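Local coordinates for protein-glutaminase (Chryseobacterium proteolyticum, PDB 2ZK9) that deamidates glutamine residues within proteins, hydrolysing the side-chain amide to give glutamate and ammonia, at residues Asn12-Gln17 / Gln51-Asn56. Sequence-based numbering, arbitrary orientation.
Sequences NSLFNQ and QILMNN
Ile-52 starts the contact from the last turn of helix 42-55: its CG2 branch, anti to the backbone N, sits 4.0 Å from CB of Gln-17, while the same side chain also rests on Ile-18. Leu-53 comes next. Its side chain crosses that of Leu-14 at about a right angle, CG lying 4.2 Å from Leu-14 CD1, and also touches Ile-86 and Val-88 of strand 82-91. Helix 8-19 is thus packed against the C-terminal end of helix 42-55, within a glutaminase domain of the papain-like peptidase clan CA, and Leu-53 joins both helices to the central sheet. Where the helix gives out, Asn-56 turns its amide to meet that of Gln-17 tip to tip. Two hydrogen bonds pair the amides: Asn-56 ND2 gives to a lone pair of Gln-17 OE1 at 2.8 Å, and Gln-17 NE2 returns a longer one to Asn-56 OD1 at 3.1 Å, from above that carbonyl's plane. The two amide planes lie 48° apart, consistent with one bond meeting a lone pair and the other not. Asn-56 ND2 also donates, almost straight (172°), to Ile-52 O at 3.0 Å, so in this conformer both its hydrogens are used, which orients the amide. Leu-14 meets the same amide tip to tip, its CD2 3.4 Å from Asn-56 CG.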
ATOM      1  N   ASN A  12      13.516  -8.334  -3.400  1.00 13.21           N
ATOM      2  CA  ASN A  12      13.441  -7.702  -4.738  1.00 14.17           C
ATOM      3  C   ASN A  12      12.523  -8.457  -5.659  1.00 12.97           C
ATOM      4  O   ASN A  12      11.756  -7.891  -6.434  1.00 13.64           O
ATOM      5  CB  ASN A  12      14.872  -7.603  -5.316  1.00 16.42           C
ATOM      6  CG  ASN A  12      15.663  -6.535  -4.586  1.00 19.89           C
ATOM      7  OD1 ASN A  12      15.195  -5.560  -4.010  1.00 22.34           O
ATOM      8  ND2 ASN A  12      17.000  -6.738  -4.670  1.00 24.66           N
ATOM      9  N   SER A  13      12.563  -9.761  -5.604  1.00 13.26           N
ATOM     10  CA  SER A  13      11.645 -10.583  -6.366  1.00 13.47           C
ATOM     11  C   SER A  13      10.204 -10.240  -6.014  1.00 12.23           C
ATOM     12  O   SER A  13       9.316 -10.139  -6.885  1.00 13.34           O
ATOM     13  CB  SER A  13      11.941 -12.088  -6.102  1.00 14.60           C
ATOM     14  OG  SER A  13      10.932 -12.818  -6.765  1.00 18.46           O
ATOM     15  N   LEU A  14       9.922 -10.169  -4.714  0.90 12.15           N
ATOM     16  CA  LEU A  14       8.562  -9.864  -4.283  0.90 11.23           C
ATOM     17  C   LEU A  14       8.157  -8.449  -4.753  0.90 11.09           C
ATOM     18  O   LEU A  14       7.006  -8.255  -5.204  0.90 11.68           O
ATOM     19  CB  LEU A  14       8.456 -10.008  -2.782  0.90 11.63           C
ATOM     20  CG  LEU A  14       8.605 -11.387  -2.203  0.90 11.05           C
ATOM     21  CD1 LEU A  14       8.825 -11.291  -0.700  0.90 13.00           C
ATOM     22  CD2 LEU A  14       7.329 -12.185  -2.522  0.90 13.91           C
ATOM     23  N   PHE A  15       9.048  -7.472  -4.670  1.00 11.85           N
ATOM     24  CA  PHE A  15       8.754  -6.141  -5.197  1.00 10.76           C
ATOM     25  C   PHE A  15       8.375  -6.229  -6.682  1.00 11.31           C
ATOM     26  O   PHE A  15       7.381  -5.626  -7.115  1.00 11.76           O
ATOM     27  CB  PHE A  15       9.946  -5.205  -4.966  1.00 11.39           C
ATOM     28  CG  PHE A  15       9.617  -3.826  -5.483  1.00 11.28           C
ATOM     29  CD1 PHE A  15       9.940  -3.418  -6.773  1.00 12.88           C
ATOM     30  CD2 PHE A  15       8.963  -2.948  -4.683  1.00 12.80           C
ATOM     31  CE1 PHE A  15       9.566  -2.175  -7.212  1.00 15.30           C
ATOM     32  CE2 PHE A  15       8.574  -1.708  -5.124  1.00 13.89           C
ATOM     33  CZ  PHE A  15       8.841  -1.344  -6.398  1.00 14.98           C
ATOM     34  N   ASN A  16       9.185  -6.950  -7.455  1.00 11.77           N
ATOM     35  CA  ASN A  16       8.881  -7.081  -8.870  1.00 13.39           C
ATOM     36  C   ASN A  16       7.549  -7.757  -9.121  1.00 12.56           C
ATOM     37  O   ASN A  16       6.785  -7.370 -10.034  1.00 13.41           O
ATOM     38  CB  ASN A  16      10.052  -7.826  -9.562  1.00 15.87           C
ATOM     39  CG  ASN A  16      11.302  -6.998  -9.637  1.00 23.42           C
ATOM     40  OD1 ASN A  16      11.319  -5.767  -9.588  1.00 34.89           O
ATOM     41  ND2 ASN A  16      12.402  -7.770  -9.743  1.00 30.94           N
ATOM     42  N   GLN A  17       7.246  -8.795  -8.344  1.00 12.04           N
ATOM     43  CA  GLN A  17       5.959  -9.472  -8.479  0.51 11.88           C
ATOM     44  C   GLN A  17       4.810  -8.507  -8.240  1.00 11.30           C
ATOM     45  O   GLN A  17       3.797  -8.540  -8.961  1.00 13.56           O
ATOM     46  CB  GLN A  17       5.838 -10.655  -7.525  0.51 13.42           C
ATOM     47  CG  GLN A  17       6.864 -11.760  -7.826  0.51 13.26           C
ATOM     48  CD  GLN A  17       6.704 -12.811  -6.790  0.51 15.51           C
ATOM     49  OE1 GLN A  17       5.562 -13.237  -6.598  0.51 24.52           O
ATOM     50  NE2 GLN A  17       7.784 -13.185  -6.113  0.51 21.56           N
ATOM     51  N   GLN A  51      -1.472 -10.228  -0.297  1.00  9.62           N
ATOM     52  CA  GLN A  51      -1.850 -11.487  -0.904  1.00 10.32           C
ATOM     53  C   GLN A  51      -0.693 -12.015  -1.759  1.00 10.45           C
ATOM     54  O   GLN A  51      -0.445 -13.233  -1.790  1.00 10.97           O
ATOM     55  CB  GLN A  51      -3.133 -11.355  -1.713  1.00 10.87           C
ATOM     56  CG  GLN A  51      -3.595 -12.638  -2.377  1.00 13.65           C
ATOM     57  CD  GLN A  51      -4.760 -12.456  -3.327  1.00 13.19           C
ATOM     58  OE1 GLN A  51      -4.678 -11.641  -4.223  1.00 11.91           O
ATOM     59  NE2 GLN A  51      -5.862 -13.191  -3.043  1.00 18.23           N
ATOM     60  N   ILE A  52      -0.005 -11.156  -2.492  1.00 10.34           N
ATOM     61  CA  ILE A  52       1.127 -11.590  -3.295  1.00 10.75           C
ATOM     62  C   ILE A  52       2.245 -12.148  -2.390  1.00  9.99           C
ATOM     63  O   ILE A  52       2.814 -13.197  -2.667  1.00 11.68           O
ATOM     64  CB  ILE A  52       1.631 -10.468  -4.210  1.00 11.89           C
ATOM     65  CG1 ILE A  52       0.523 -10.140  -5.233  1.00 14.16           C
ATOM     66  CG2 ILE A  52       2.944 -10.843  -4.840  1.00 13.69           C
ATOM     67  CD1 ILE A  52       0.730  -8.890  -6.011  1.00 17.45           C
ATOM     68  N   LEU A  53       2.531 -11.476  -1.289  1.00  9.70           N
ATOM     69  CA  LEU A  53       3.511 -12.031  -0.352  1.00  9.18           C
ATOM     70  C   LEU A  53       3.045 -13.403   0.165  1.00  8.96           C
ATOM     71  O   LEU A  53       3.844 -14.345   0.204  1.00  9.71           O
ATOM     72  CB  LEU A  53       3.771 -11.103   0.857  1.00  9.84           C
ATOM     73  CG  LEU A  53       5.058 -10.216   0.697  1.00 10.82           C
ATOM     74  CD1 LEU A  53       4.936  -9.276  -0.467  1.00 11.91           C
ATOM     75  CD2 LEU A  53       5.296  -9.459   1.978  1.00 12.37           C
ATOM     76  N   MET A  54       1.775 -13.543   0.521  1.00  8.86           N
ATOM     77  CA  MET A  54       1.290 -14.785   1.032  1.00  9.19           C
ATOM     78  C   MET A  54       1.331 -15.894  -0.012  1.00 10.18           C
ATOM     79  O   MET A  54       1.608 -17.041   0.326  1.00 10.35           O
ATOM     80  CB  MET A  54      -0.110 -14.616   1.651  1.00  9.77           C
ATOM     81  CG  MET A  54      -0.121 -13.798   2.908  1.00  9.94           C
ATOM     82  SD  MET A  54      -1.705 -13.596   3.682  1.00 12.26           S
ATOM     83  CE  MET A  54      -2.130 -15.245   4.181  1.00 13.84           C
ATOM     84  N   ASN A  55       1.073 -15.572  -1.254  1.00 11.17           N
ATOM     85  CA  ASN A  55       1.198 -16.552  -2.327  1.00 12.49           C
ATOM     86  C   ASN A  55       2.584 -17.167  -2.291  1.00 12.44           C
ATOM     87  O   ASN A  55       2.731 -18.330  -2.624  1.00 14.55           O
ATOM     88  CB  ASN A  55       0.856 -15.883  -3.646  1.00 21.63           C
ATOM     89  CG  ASN A  55      -0.650 -15.608  -3.903  1.00 25.48           C
ATOM     90  OD1 ASN A  55      -1.538 -16.227  -3.265  1.00 27.15           O
ATOM     91  ND2 ASN A  55      -0.844 -14.718  -4.851  1.00 29.08           N
ATOM     92  N   ASN A  56       3.571 -16.383  -1.921  1.00 11.57           N
ATOM     93  CA  ASN A  56       4.974 -16.742  -1.842  0.55 11.69           C
ATOM     94  C   ASN A  56       5.384 -17.345  -0.509  1.00 11.45           C
ATOM     95  O   ASN A  56       6.551 -17.663  -0.328  1.00 14.65           O
ATOM     96  CB  ASN A  56       5.881 -15.514  -2.081  0.55 12.56           C
ATOM     97  CG  ASN A  56       6.072 -15.133  -3.517  0.55 11.70           C
ATOM     98  OD1 ASN A  56       6.984 -15.526  -4.265  0.55 11.79           O
ATOM     99  ND2 ASN A  56       5.140 -14.374  -4.074  0.55 11.94           N
TER